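Local structure of glutaredoxin related protein (Sulfolobus solfataricus, 4MNN) at residues D18-Q23 with N38-N43; P48-K53 with G64-N69; N84-D89 with S125-N130. The protein probably acts as an atypical protein disulfide oxidoreductase of the glutaredoxin family, exchanging thiols and disulfides in protein substrates. All blocks are in the same frame, centred on the assembly; numbering follows the deposited sequence. Where two conformers were deposited one is given.

Interaction 1 (D18-Q23 with N38-N43); sequences DITIQQ and NVETLN
Q22 and E40 run side by side and point the same way. Q22 NE2 donates to E40 OE1 at 2.8 Å, from above the carboxylate plane, which is turned 64° from the amide. E40 OE2 lies 3.6 Å from T20 CG2. An alanine in place of Q22 would probably leave E40 OE1 without this amide donor and its carboxylate freer to turn. On the sheet face that carries I21 and V39, Q23 NE2 donates to T41 OG1 at 3.0 Å, and T41 OG1 lies in the amide plane. The Q23 chain bends at chi2 (88°), which turns CD toward the T41 side chain. These side chains ride on parallel strands of a beta-alpha-beta unit of the thioredoxin fold, with helix 27-33 as the crossover. Strand 38-41 is one sheet edge within this chain. I21 N donates to N38 O, and I21 O accepts from E40 N at 2.8 Å. Q23 repeats the pattern with E40 O and L42 N. A water joins I19 O to N38 N. Further out, Q23 NE2 also donates to D27 OD1 and Q23 OE1 accepts from G26 N, which fixes the amide. Both I21 and V39 pack on F33.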
ATOM      1  N   ASP A  18       8.850  -3.413  14.431  1.00 33.52           N
ATOM      2  CA  ASP A  18       7.730  -2.702  15.040  1.00 34.22           C
ATOM      3  C   ASP A  18       6.755  -2.217  13.955  1.00 33.56           C
ATOM      4  O   ASP A  18       6.197  -1.108  14.039  1.00 33.90           O
ATOM      5  CB  ASP A  18       8.224  -1.520  15.860  1.00 38.20           C
ATOM      6  CG  ASP A  18       8.765  -0.407  15.005  1.00 41.86           C
ATOM      7  OD1 ASP A  18       9.236  -0.711  13.887  1.00 44.32           O
ATOM      8  OD2 ASP A  18       8.731   0.770  15.450  1.00 44.26           O
ATOM      9  N   ILE A  19       6.570  -3.046  12.927  1.00 29.33           N
ATOM     10  CA  ILE A  19       5.606  -2.714  11.890  1.00 27.90           C
ATOM     11  C   ILE A  19       4.253  -2.810  12.604  1.00 25.17           C
ATOM     12  O   ILE A  19       4.045  -3.690  13.461  1.00 21.85           O
ATOM     13  CB  ILE A  19       5.650  -3.746  10.730  1.00 29.98           C
ATOM     14  CG1 ILE A  19       6.550  -3.252   9.605  1.00 32.85           C
ATOM     15  CG2 ILE A  19       4.238  -3.982  10.177  1.00 34.36           C
ATOM     16  CD1 ILE A  19       5.924  -2.173   8.712  1.00 30.60           C
ATOM     17  N   THR A  20       3.351  -1.877  12.301  1.00 22.77           N
ATOM     18  CA  THR A  20       2.021  -1.905  12.891  1.00 21.26           C
ATOM     19  C   THR A  20       1.022  -1.708  11.748  1.00 20.24           C
ATOM     20  O   THR A  20       1.204  -0.807  10.942  1.00 18.89           O
ATOM     21  CB  THR A  20       1.791  -0.769  13.899  1.00 24.34           C
ATOM     22  OG1 THR A  20       2.664  -0.934  15.026  1.00 26.33           O
ATOM     23  CG2 THR A  20       0.342  -0.817  14.418  1.00 23.39           C
ATOM     24  N   ILE A  21      -0.005  -2.557  11.688  1.00 17.69           N
ATOM     25  CA  ILE A  21      -1.032  -2.456  10.656  1.00 17.97           C
ATOM     26  C   ILE A  21      -2.333  -2.023  11.313  1.00 17.39           C
ATOM     27  O   ILE A  21      -2.702  -2.593  12.342  1.00 17.36           O
ATOM     28  CB  ILE A  21      -1.276  -3.838   9.996  1.00 18.14           C
ATOM     29  CG1 ILE A  21      -0.135  -4.163   9.041  1.00 21.61           C
ATOM     30  CG2 ILE A  21      -2.633  -3.890   9.300  1.00 22.64           C
ATOM     31  CD1 ILE A  21      -0.165  -5.593   8.564  1.00 22.58           C
ATOM     32  N   GLN A  22      -3.000  -1.005  10.766  1.00 15.75           N
ATOM     33  CA  GLN A  22      -4.301  -0.626  11.301  1.00 17.94           C
ATOM     34  C   GLN A  22      -5.257  -1.005  10.187  1.00 17.52           C
ATOM     35  O   GLN A  22      -5.058  -0.630   9.036  1.00 19.18           O
ATOM     36  CB  GLN A  22      -4.418   0.871  11.550  1.00 17.30           C
ATOM     37  CG  GLN A  22      -3.389   1.415  12.510  1.00 23.45           C
ATOM     38  CD  GLN A  22      -3.665   2.872  12.827  1.00 24.79           C
ATOM     39  OE1 GLN A  22      -4.020   3.640  11.941  1.00 25.18           O
ATOM     40  NE2 GLN A  22      -3.506   3.251  14.082  1.00 26.35           N
ATOM     41  N   GLN A  23      -6.320  -1.723  10.506  1.00 17.21           N
ATOM     42  CA  GLN A  23      -7.203  -2.114   9.418  1.00 16.38           C
ATOM     43  C   GLN A  23      -8.640  -2.173   9.841  1.00 16.84           C
ATOM     44  O   GLN A  23      -8.909  -2.195  11.025  1.00 16.96           O
ATOM     45  CB  GLN A  23      -6.830  -3.527   8.958  1.00 15.55           C
ATOM     46  CG  GLN A  23      -7.126  -4.631  10.005  1.00 16.82           C
ATOM     47  CD  GLN A  23      -8.556  -5.205   9.904  1.00 17.49           C
ATOM     48  OE1 GLN A  23      -9.132  -5.307   8.807  1.00 15.55           O
ATOM     49  NE2 GLN A  23      -9.117  -5.598  11.040  1.00 16.81           N
ATOM     50  N   ASN A  38       1.908  -6.273  14.990  1.00 16.51           N
ATOM     51  CA  ASN A  38       0.816  -5.666  15.752  1.00 17.42           C
ATOM     52  C   ASN A  38      -0.265  -5.314  14.767  1.00 17.35           C
ATOM     53  O   ASN A  38       0.026  -4.727  13.720  1.00 17.67           O
ATOM     54  CB  ASN A  38       1.296  -4.379  16.433  1.00 21.56           C
ATOM     55  CG  ASN A  38       2.463  -4.634  17.400  1.00 26.25           C
ATOM     56  OD1 ASN A  38       2.422  -5.562  18.191  1.00 29.08           O
ATOM     57  ND2 ASN A  38       3.484  -3.797  17.340  1.00 27.67           N
ATOM     58  N   VAL A  39      -1.504  -5.665  15.102  1.00 16.84           N
ATOM     59  CA  VAL A  39      -2.645  -5.331  14.253  1.00 15.76           C
ATOM     60  C   VAL A  39      -3.690  -4.576  15.099  1.00 17.07           C
ATOM     61  O   VAL A  39      -4.110  -5.072  16.135  1.00 17.91           O
ATOM     62  CB  VAL A  39      -3.315  -6.607  13.674  1.00 16.38           C
ATOM     63  CG1 VAL A  39      -4.522  -6.224  12.821  1.00 12.92           C
ATOM     64  CG2 VAL A  39      -2.306  -7.400  12.814  1.00 14.17           C
ATOM     65  N   GLU A  40      -4.070  -3.379  14.670  1.00 16.77           N
ATOM     66  CA  GLU A  40      -5.101  -2.591  15.339  1.00 17.26           C
ATOM     67  C   GLU A  40      -6.305  -2.600  14.425  1.00 17.90           C
ATOM     68  O   GLU A  40      -6.164  -2.396  13.223  1.00 17.80           O
ATOM     69  CB  GLU A  40      -4.646  -1.143  15.509  1.00 19.52           C
ATOM     70  CG  GLU A  40      -3.488  -0.968  16.451  1.00 25.65           C
ATOM     71  CD  GLU A  40      -3.007   0.471  16.469  1.00 28.88           C
ATOM     72  OE1 GLU A  40      -3.810   1.387  16.153  1.00 31.66           O
ATOM     73  OE2 GLU A  40      -1.837   0.676  16.816  1.00 32.10           O
ATOM     74  N   THR A  41      -7.492  -2.845  14.968  1.00 16.61           N
ATOM     75  CA  THR A  41      -8.677  -2.879  14.144  1.00 17.58           C
ATOM     76  C   THR A  41      -9.445  -1.602  14.405  1.00 19.46           C
ATOM     77  O   THR A  41      -9.821  -1.312  15.539  1.00 18.68           O
ATOM     78  CB  THR A  41      -9.549  -4.144  14.445  1.00 16.64           C
ATOM     79  OG1 THR A  41      -8.826  -5.325  14.035  1.00 18.07           O
ATOM     80  CG2 THR A  41     -10.881  -4.093  13.659  1.00 17.31           C
ATOM     81  N   LEU A  42      -9.658  -0.835  13.348  1.00 20.81           N
ATOM     82  CA  LEU A  42     -10.336   0.452  13.449  1.00 21.38           C
ATOM     83  C   LEU A  42     -11.837   0.219  13.467  1.00 22.38           C
ATOM     84  O   LEU A  42     -12.323  -0.831  13.024  1.00 20.15           O
ATOM     85  CB  LEU A  42      -9.977   1.334  12.251  1.00 22.10           C
ATOM     86  CG  LEU A  42      -8.490   1.605  12.015  1.00 22.53           C
ATOM     87  CD1 LEU A  42      -8.315   2.398  10.736  1.00 23.33           C
ATOM     88  CD2 LEU A  42      -7.889   2.330  13.177  1.00 23.40           C
ATOM     89  N   ASN A  43     -12.557   1.221  13.959  1.00 22.94           N
ATOM     90  CA  ASN A  43     -14.003   1.152  14.060  1.00 25.85           C
ATOM     91  C   ASN A  43     -14.735   2.062  13.081  1.00 27.05           C
ATOM     92  O   ASN A  43     -14.173   3.031  12.565  1.00 27.14           O
ATOM     93  CB  ASN A  43     -14.463   1.548  15.478  1.00 25.57           C
ATOM     94  CG  ASN A  43     -13.839   0.694  16.563  1.00 28.04           C
ATOM     95  OD1 ASN A  43     -14.004  -0.515  16.578  1.00 27.80           O
ATOM     96  ND2 ASN A  43     -13.125   1.323  17.483  1.00 28.41           N
TER
HETATM   97  O   HOH W   1       4.906  -5.570  15.149  1.00 20.19           O

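Interaction 2 (P48-K53 with G64-N69); sequences PLVKVK and GIPIAN
The backbones of P48 and G64 meet through a weak, bent hydrogen bond, G64 N to P48 O, at 3.1 Å with an N-H...O angle of 124°. P48 O has a second partner in the hydroxyl of Y141. G64 has phi 137° and psi -156°, where a CB would press on the preceding carbonyl oxygen. The P48 ring then packs on the I65 side chain, and the two cross at about a right angle. P48 CB touches I65 CG1 at 3.6 Å, and P48 CG lies 3.9 Å from the same I65 CG1. The contact sits at the open end of the antiparallel hairpin 49-54/57-63 of the thioredoxin fold, where the chain leaves the second strand for helix 71-83. On the strand side, L49 is backbone-bonded to C24, which forms the disulfide with C45. Past I65 the chain makes an inverse gamma turn centred on P66, closed by I67 N to I65 O at 2.8 Å. V50 CG1 lies 4.1 Å from P66 CD, but V50 has two conformers, so this touch is less certain. The P66 ring also packs on F74 of helix 71-83.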
ATOM      1  N   PRO A  48     -13.451  -1.242   3.455  1.00 19.54           N
ATOM      2  CA  PRO A  48     -12.184  -1.697   4.031  1.00 18.14           C
ATOM      3  C   PRO A  48     -10.965  -0.818   3.774  1.00 19.04           C
ATOM      4  O   PRO A  48     -10.886  -0.092   2.760  1.00 17.66           O
ATOM      5  CB  PRO A  48     -12.015  -3.100   3.413  1.00 19.21           C
ATOM      6  CG  PRO A  48     -12.745  -3.012   2.109  1.00 21.96           C
ATOM      7  CD  PRO A  48     -13.961  -2.178   2.435  1.00 20.04           C
ATOM      8  N   LEU A  49     -10.018  -0.863   4.704  1.00 17.85           N
ATOM      9  CA  LEU A  49      -8.775  -0.164   4.468  1.00 18.12           C
ATOM     10  C   LEU A  49      -7.720  -0.741   5.363  1.00 17.80           C
ATOM     11  O   LEU A  49      -8.035  -1.428   6.339  1.00 17.17           O
ATOM     12  CB  LEU A  49      -8.885   1.360   4.640  1.00 21.86           C
ATOM     13  CG  LEU A  49      -8.760   2.289   5.862  1.00 25.90           C
ATOM     14  CD1 LEU A  49     -10.153   2.737   6.224  1.00 27.73           C
ATOM     15  CD2 LEU A  49      -7.958   1.685   7.006  1.00 26.50           C
ATOM     16  N   VAL A  50      -6.460  -0.498   5.025  0.50 15.85           N
ATOM     17  CA  VAL A  50      -5.352  -0.954   5.847  0.50 15.52           C
ATOM     18  C   VAL A  50      -4.255   0.092   5.759  0.50 16.37           C
ATOM     19  O   VAL A  50      -3.889   0.532   4.668  0.50 16.46           O
ATOM     20  CB  VAL A  50      -4.791  -2.338   5.405  0.50 15.62           C
ATOM     21  CG1 VAL A  50      -4.199  -2.258   4.026  0.50 14.24           C
ATOM     22  CG2 VAL A  50      -3.735  -2.812   6.421  0.50 14.41           C
ATOM     23  N   LYS A  51      -3.768   0.505   6.927  1.00 16.96           N
ATOM     24  CA  LYS A  51      -2.717   1.516   7.065  1.00 18.03           C
ATOM     25  C   LYS A  51      -1.485   0.810   7.589  1.00 17.58           C
ATOM     26  O   LYS A  51      -1.574  -0.009   8.534  1.00 17.97           O
ATOM     27  CB  LYS A  51      -3.096   2.600   8.074  1.00 20.40           C
ATOM     28  CG  LYS A  51      -4.168   3.514   7.574  1.00 25.23           C
ATOM     29  CD  LYS A  51      -4.486   4.592   8.599  1.00 28.49           C
ATOM     30  CE  LYS A  51      -5.128   5.784   7.914  1.00 33.24           C
ATOM     31  NZ  LYS A  51      -5.872   6.607   8.929  1.00 37.08           N
ATOM     32  N   VAL A  52      -0.333   1.132   7.010  1.00 16.82           N
ATOM     33  CA  VAL A  52       0.905   0.477   7.426  1.00 16.43           C
ATOM     34  C   VAL A  52       1.743   1.548   8.094  1.00 17.37           C
ATOM     35  O   VAL A  52       1.986   2.577   7.501  1.00 15.09           O
ATOM     36  CB  VAL A  52       1.607  -0.103   6.210  1.00 18.78           C
ATOM     37  CG1 VAL A  52       3.016  -0.587   6.587  1.00 16.76           C
ATOM     38  CG2 VAL A  52       0.745  -1.282   5.670  1.00 17.54           C
ATOM     39  N   LYS A  53       2.150   1.284   9.340  1.00 17.30           N
ATOM     40  CA  LYS A  53       2.924   2.225  10.141  1.00 18.54           C
ATOM     41  C   LYS A  53       4.110   1.583  10.824  1.00 21.00           C
ATOM     42  O   LYS A  53       4.247   0.354  10.896  1.00 19.40           O
ATOM     43  CB  LYS A  53       2.041   2.795  11.268  1.00 18.92           C
ATOM     44  CG  LYS A  53       0.716   3.375  10.781  1.00 20.46           C
ATOM     45  CD  LYS A  53      -0.196   3.757  11.964  1.00 23.30           C
ATOM     46  CE  LYS A  53       0.543   4.689  12.952  1.00 26.83           C
ATOM     47  NZ  LYS A  53      -0.418   5.147  14.026  1.00 29.41           N
ATOM     48  N   GLY A  64      -9.127  -0.711   0.307  1.00 15.25           N
ATOM     49  CA  GLY A  64      -9.632  -1.958  -0.235  1.00 16.37           C
ATOM     50  C   GLY A  64      -8.922  -3.012   0.585  1.00 16.80           C
ATOM     51  O   GLY A  64      -8.468  -2.705   1.704  1.00 17.02           O
ATOM     52  N   ILE A  65      -8.788  -4.224   0.055  1.00 15.81           N
ATOM     53  CA  ILE A  65      -8.067  -5.281   0.786  1.00 16.38           C
ATOM     54  C   ILE A  65      -7.026  -5.790  -0.199  1.00 16.35           C
ATOM     55  O   ILE A  65      -7.347  -6.218  -1.305  1.00 16.52           O
ATOM     56  CB  ILE A  65      -9.017  -6.431   1.238  1.00 18.80           C
ATOM     57  CG1 ILE A  65     -10.103  -5.853   2.163  1.00 19.42           C
ATOM     58  CG2 ILE A  65      -8.206  -7.529   1.932  1.00 17.29           C
ATOM     59  CD1 ILE A  65     -11.156  -6.884   2.594  1.00 24.11           C
ATOM     60  N   PRO A  66      -5.744  -5.748   0.188  1.00 15.62           N
ATOM     61  CA  PRO A  66      -4.716  -6.199  -0.747  1.00 18.44           C
ATOM     62  C   PRO A  66      -4.568  -7.695  -0.983  1.00 20.16           C
ATOM     63  O   PRO A  66      -3.541  -8.269  -0.639  1.00 22.86           O
ATOM     64  CB  PRO A  66      -3.448  -5.572  -0.175  1.00 16.32           C
ATOM     65  CG  PRO A  66      -3.678  -5.652   1.289  1.00 15.94           C
ATOM     66  CD  PRO A  66      -5.152  -5.255   1.445  1.00 14.92           C
ATOM     67  N   ILE A  67      -5.577  -8.320  -1.584  1.00 22.09           N
ATOM     68  CA  ILE A  67      -5.490  -9.754  -1.871  1.00 22.59           C
ATOM     69  C   ILE A  67      -5.210 -10.003  -3.355  1.00 22.08           C
ATOM     70  O   ILE A  67      -4.840  -9.070  -4.069  1.00 19.25           O
ATOM     71  CB  ILE A  67      -6.769 -10.511  -1.421  1.00 25.44           C
ATOM     72  CG1 ILE A  67      -8.014  -9.655  -1.663  1.00 26.82           C
ATOM     73  CG2 ILE A  67      -6.660 -10.842   0.096  1.00 27.77           C
ATOM     74  CD1 ILE A  67      -8.244  -9.247  -3.091  1.00 30.18           C
ATOM     75  N   ALA A  68      -5.378 -11.249  -3.810  1.00 19.93           N
ATOM     76  CA  ALA A  68      -5.085 -11.600  -5.212  1.00 19.19           C
ATOM     77  C   ALA A  68      -3.662 -11.165  -5.561  1.00 16.97           C
ATOM     78  O   ALA A  68      -2.754 -11.357  -4.744  1.00 18.02           O
ATOM     79  CB  ALA A  68      -6.106 -10.973  -6.179  1.00 17.07           C
ATOM     80  N   ASN A  69      -3.430 -10.567  -6.728  1.00 18.76           N
ATOM     81  CA  ASN A  69      -2.041 -10.214  -7.054  1.00 18.48           C
ATOM     82  C   ASN A  69      -1.428  -9.017  -6.294  1.00 18.39           C
ATOM     83  O   ASN A  69      -0.241  -8.683  -6.478  1.00 18.82           O
ATOM     84  CB  ASN A  69      -1.844 -10.110  -8.596  1.00 21.44           C
ATOM     85  CG  ASN A  69      -2.388  -8.823  -9.212  1.00 22.45           C
ATOM     86  OD1 ASN A  69      -2.280  -8.610 -10.435  1.00 23.90           O
ATOM     87  ND2 ASN A  69      -2.976  -7.977  -8.396  1.00 22.56           N
TER

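Interaction 3 (N84-D89 with S125-N130); sequences NVVNLD and SQINEN
The side-chain amide of Q126 has V86 CG2 over one face and two polar partners at its nitrogen. The V86 methyl lies almost evenly over the group, with V86 CG2 3.5 Å from Q126 NE2 and 3.7 Å from Q126 OE1. Q126 NE2 donates to V85 O at 3.0 Å, with an N-H...O angle of 162°, and V85 O lies in the amide plane of Q126. The nitrogen in turn stands above the carbonyl plane of V85, 61° out of it. A water accepts from Q126 NE2 at 2.9 Å and donates to N84 OD1 at 2.8 Å, so two bonds grip the amide nitrogen. The Q126 chain is extended beyond CG (chi2 -178°), and V86 and Q126 run alongside each other in opposite senses.

The contact joins two helix ends. N84, with positive phi, is the C-prime residue of the Schellman motif that ends helix 71-83. Q126 and I127 close helix 114-127, which starts at C114 of the C111-C114 disulfide, a CxxC pair consistent with the thioredoxin type.

Beside the amide, I127 brings the apolar part. I127 CG1 lies 4.0 Å from V86 CG2. I127 CD1 goes further along the loop and meets L88 CD1 at 4.1 Å. L88 also packs on F120 and Q123 of the same helix. Around the helix end, R57 donates to Q126 O.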
ATOM      1  N   ASN A  84      13.952  -1.717   7.001  1.00 26.12           N
ATOM      2  CA  ASN A  84      14.465  -0.433   6.520  1.00 27.50           C
ATOM      3  C   ASN A  84      15.382  -0.621   5.321  1.00 27.95           C
ATOM      4  O   ASN A  84      16.483  -0.041   5.241  1.00 29.53           O
ATOM      5  CB  ASN A  84      15.198   0.321   7.629  1.00 30.44           C
ATOM      6  CG  ASN A  84      15.576   1.735   7.208  1.00 33.61           C
ATOM      7  OD1 ASN A  84      14.909   2.328   6.357  1.00 34.72           O
ATOM      8  ND2 ASN A  84      16.636   2.286   7.806  1.00 34.11           N
ATOM      9  N   VAL A  85      14.938  -1.454   4.388  1.00 26.32           N
ATOM     10  CA  VAL A  85      15.686  -1.676   3.169  1.00 27.71           C
ATOM     11  C   VAL A  85      14.863  -1.287   1.935  1.00 27.36           C
ATOM     12  O   VAL A  85      13.657  -1.475   1.897  1.00 26.47           O
ATOM     13  CB  VAL A  85      16.115  -3.139   3.015  1.00 28.61           C
ATOM     14  CG1 VAL A  85      14.927  -4.029   2.718  1.00 29.18           C
ATOM     15  CG2 VAL A  85      17.130  -3.248   1.891  1.00 30.54           C
ATOM     16  N   VAL A  86      15.528  -0.720   0.939  1.00 28.47           N
ATOM     17  CA  VAL A  86      14.865  -0.356  -0.305  1.00 30.12           C
ATOM     18  C   VAL A  86      15.685  -0.984  -1.439  1.00 29.56           C
ATOM     19  O   VAL A  86      16.914  -1.075  -1.353  1.00 27.11           O
ATOM     20  CB  VAL A  86      14.789   1.186  -0.425  1.00 33.42           C
ATOM     21  CG1 VAL A  86      14.855   1.620  -1.879  1.00 34.65           C
ATOM     22  CG2 VAL A  86      13.466   1.683   0.230  1.00 32.00           C
ATOM     23  N   ASN A  87      15.020  -1.439  -2.490  1.00 28.52           N
ATOM     24  CA  ASN A  87      15.757  -2.054  -3.580  1.00 30.15           C
ATOM     25  C   ASN A  87      15.805  -1.232  -4.877  1.00 30.35           C
ATOM     26  O   ASN A  87      16.303  -1.710  -5.895  1.00 31.42           O
ATOM     27  CB  ASN A  87      15.223  -3.470  -3.827  1.00 31.00           C
ATOM     28  CG  ASN A  87      15.492  -4.404  -2.630  1.00 33.30           C
ATOM     29  OD1 ASN A  87      16.657  -4.641  -2.262  1.00 33.60           O
ATOM     30  ND2 ASN A  87      14.426  -4.915  -2.008  1.00 31.65           N
ATOM     31  N   LEU A  88      15.290  -0.003  -4.846  1.00 27.43           N
ATOM     32  CA  LEU A  88      15.359   0.850  -6.034  1.00 26.30           C
ATOM     33  C   LEU A  88      16.844   1.259  -6.179  1.00 25.82           C
ATOM     34  O   LEU A  88      17.572   1.336  -5.183  1.00 23.88           O
ATOM     35  CB  LEU A  88      14.479   2.090  -5.840  1.00 27.74           C
ATOM     36  CG  LEU A  88      12.990   1.781  -5.672  1.00 27.96           C
ATOM     37  CD1 LEU A  88      12.225   3.062  -5.526  1.00 30.72           C
ATOM     38  CD2 LEU A  88      12.482   1.022  -6.865  1.00 29.31           C
ATOM     39  N   ASP A  89      17.302   1.526  -7.399  1.00 24.72           N
ATOM     40  CA  ASP A  89      18.711   1.898  -7.585  1.00 26.10           C
ATOM     41  C   ASP A  89      18.959   3.344  -7.127  1.00 26.04           C
ATOM     42  O   ASP A  89      18.007   4.094  -6.902  1.00 25.09           O
ATOM     43  CB  ASP A  89      19.132   1.705  -9.056  1.00 27.71           C
ATOM     44  CG  ASP A  89      18.453   2.685 -10.002  1.00 29.45           C
ATOM     45  OD1 ASP A  89      17.807   2.206 -10.958  1.00 31.06           O
ATOM     46  OD2 ASP A  89      18.562   3.930  -9.805  1.00 29.66           O
ATOM     47  N   SER A 125       7.437   5.567  -0.824  1.00 16.09           N
ATOM     48  CA  SER A 125       6.882   6.049   0.461  1.00 17.63           C
ATOM     49  C   SER A 125       7.861   5.823   1.618  1.00 18.07           C
ATOM     50  O   SER A 125       7.833   6.540   2.623  1.00 19.33           O
ATOM     51  CB  SER A 125       5.528   5.359   0.770  1.00 19.99           C
ATOM     52  OG  SER A 125       5.661   4.033   1.286  1.00 19.98           O
ATOM     53  N   GLN A 126       8.725   4.825   1.460  1.00 20.17           N
ATOM     54  CA  GLN A 126       9.763   4.520   2.464  1.00 21.40           C
ATOM     55  C   GLN A 126      10.874   5.562   2.454  1.00 23.29           C
ATOM     56  O   GLN A 126      11.376   5.973   3.515  1.00 23.22           O
ATOM     57  CB  GLN A 126      10.427   3.194   2.131  1.00 25.01           C
ATOM     58  CG  GLN A 126      10.016   2.021   2.929  1.00 25.01           C
ATOM     59  CD  GLN A 126      10.799   0.785   2.501  1.00 22.87           C
ATOM     60  OE1 GLN A 126      10.434   0.116   1.552  1.00 24.20           O
ATOM     61  NE2 GLN A 126      11.893   0.514   3.176  1.00 20.78           N
ATOM     62  N   ILE A 127      11.289   5.947   1.244  1.00 21.34           N
ATOM     63  CA  ILE A 127      12.375   6.896   1.022  1.00 25.28           C
ATOM     64  C   ILE A 127      12.007   8.336   1.256  1.00 24.69           C
ATOM     65  O   ILE A 127      12.851   9.135   1.637  1.00 24.59           O
ATOM     66  CB  ILE A 127      12.850   6.889  -0.465  1.00 28.14           C
ATOM     67  CG1 ILE A 127      13.297   5.506  -0.895  1.00 29.76           C
ATOM     68  CG2 ILE A 127      13.970   7.894  -0.665  1.00 31.93           C
ATOM     69  CD1 ILE A 127      13.410   5.414  -2.384  1.00 31.68           C
ATOM     70  N   ASN A 128      10.744   8.665   1.033  1.00 22.30           N
ATOM     71  CA  ASN A 128      10.336  10.062   1.068  1.00 22.38           C
ATOM     72  C   ASN A 128       9.120  10.345   1.946  1.00 23.54           C
ATOM     73  O   ASN A 128       7.980  10.068   1.561  1.00 20.34           O
ATOM     74  CB  ASN A 128      10.080  10.454  -0.417  1.00 21.24           C
ATOM     75  CG  ASN A 128       9.720  11.913  -0.613  1.00 20.17           C
ATOM     76  OD1 ASN A 128       9.640  12.393  -1.756  1.00 25.49           O
ATOM     77  ND2 ASN A 128       9.510  12.617   0.456  1.00 19.65           N
ATOM     78  N   GLU A 129       9.376  10.909   3.127  1.00 24.55           N
ATOM     79  CA  GLU A 129       8.307  11.233   4.062  1.00 26.38           C
ATOM     80  C   GLU A 129       7.456  12.401   3.615  1.00 26.42           C
ATOM     81  O   GLU A 129       6.416  12.679   4.227  1.00 27.43           O
ATOM     82  CB  GLU A 129       8.895  11.580   5.431  1.00 29.22           C
ATOM     83  CG  GLU A 129       9.759  10.513   6.011  1.00 34.94           C
ATOM     84  CD  GLU A 129      10.404  10.969   7.299  1.00 38.98           C
ATOM     85  OE1 GLU A 129       9.639  11.314   8.241  1.00 40.60           O
ATOM     86  OE2 GLU A 129      11.658  10.984   7.356  1.00 39.93           O
ATOM     87  N   ASN A 130       7.894  13.103   2.567  1.00 25.34           N
ATOM     88  CA  ASN A 130       7.157  14.269   2.081  1.00 24.90           C
ATOM     89  C   ASN A 130       6.073  13.859   1.085  1.00 24.69           C
ATOM     90  O   ASN A 130       5.337  14.710   0.573  1.00 25.44           O
ATOM     91  CB  ASN A 130       8.126  15.244   1.404  1.00 28.72           C
ATOM     92  CG  ASN A 130       9.196  15.760   2.353  1.00 30.05           C
ATOM     93  OD1 ASN A 130      10.392  15.759   2.027  1.00 34.86           O
ATOM     94  ND2 ASN A 130       8.777  16.206   3.519  1.00 28.98           N
TER
HETATM   95  O   HOH W   2      12.259   2.179   5.504  1.00 39.22           O

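From the N terminus, interaction 1 closes first, bringing 38-43 back beside 18-23 after helix 27-33. Interaction 2 follows and closes the loop over hairpin 49-54/57-63, bringing 64-69 back beside P48. The chain runs through helix 71-83 into interaction 3, whose loop from 84-89 to 125-130 spans helix 90-96, strand 101-107 and most of helix 114-127. The three are in series; none nests in or crosses another. Interactions 1 and 2 touch, since strands 19-24 and 49-54 are neighbours in one sheet: Q22 O probably bonds to K51 N, and I21 packs on V50. Interaction 3, centred about 19 Å from interaction 2, ties the loop after helix 71-83 to helix 114-127 of the second thioredoxin-like part.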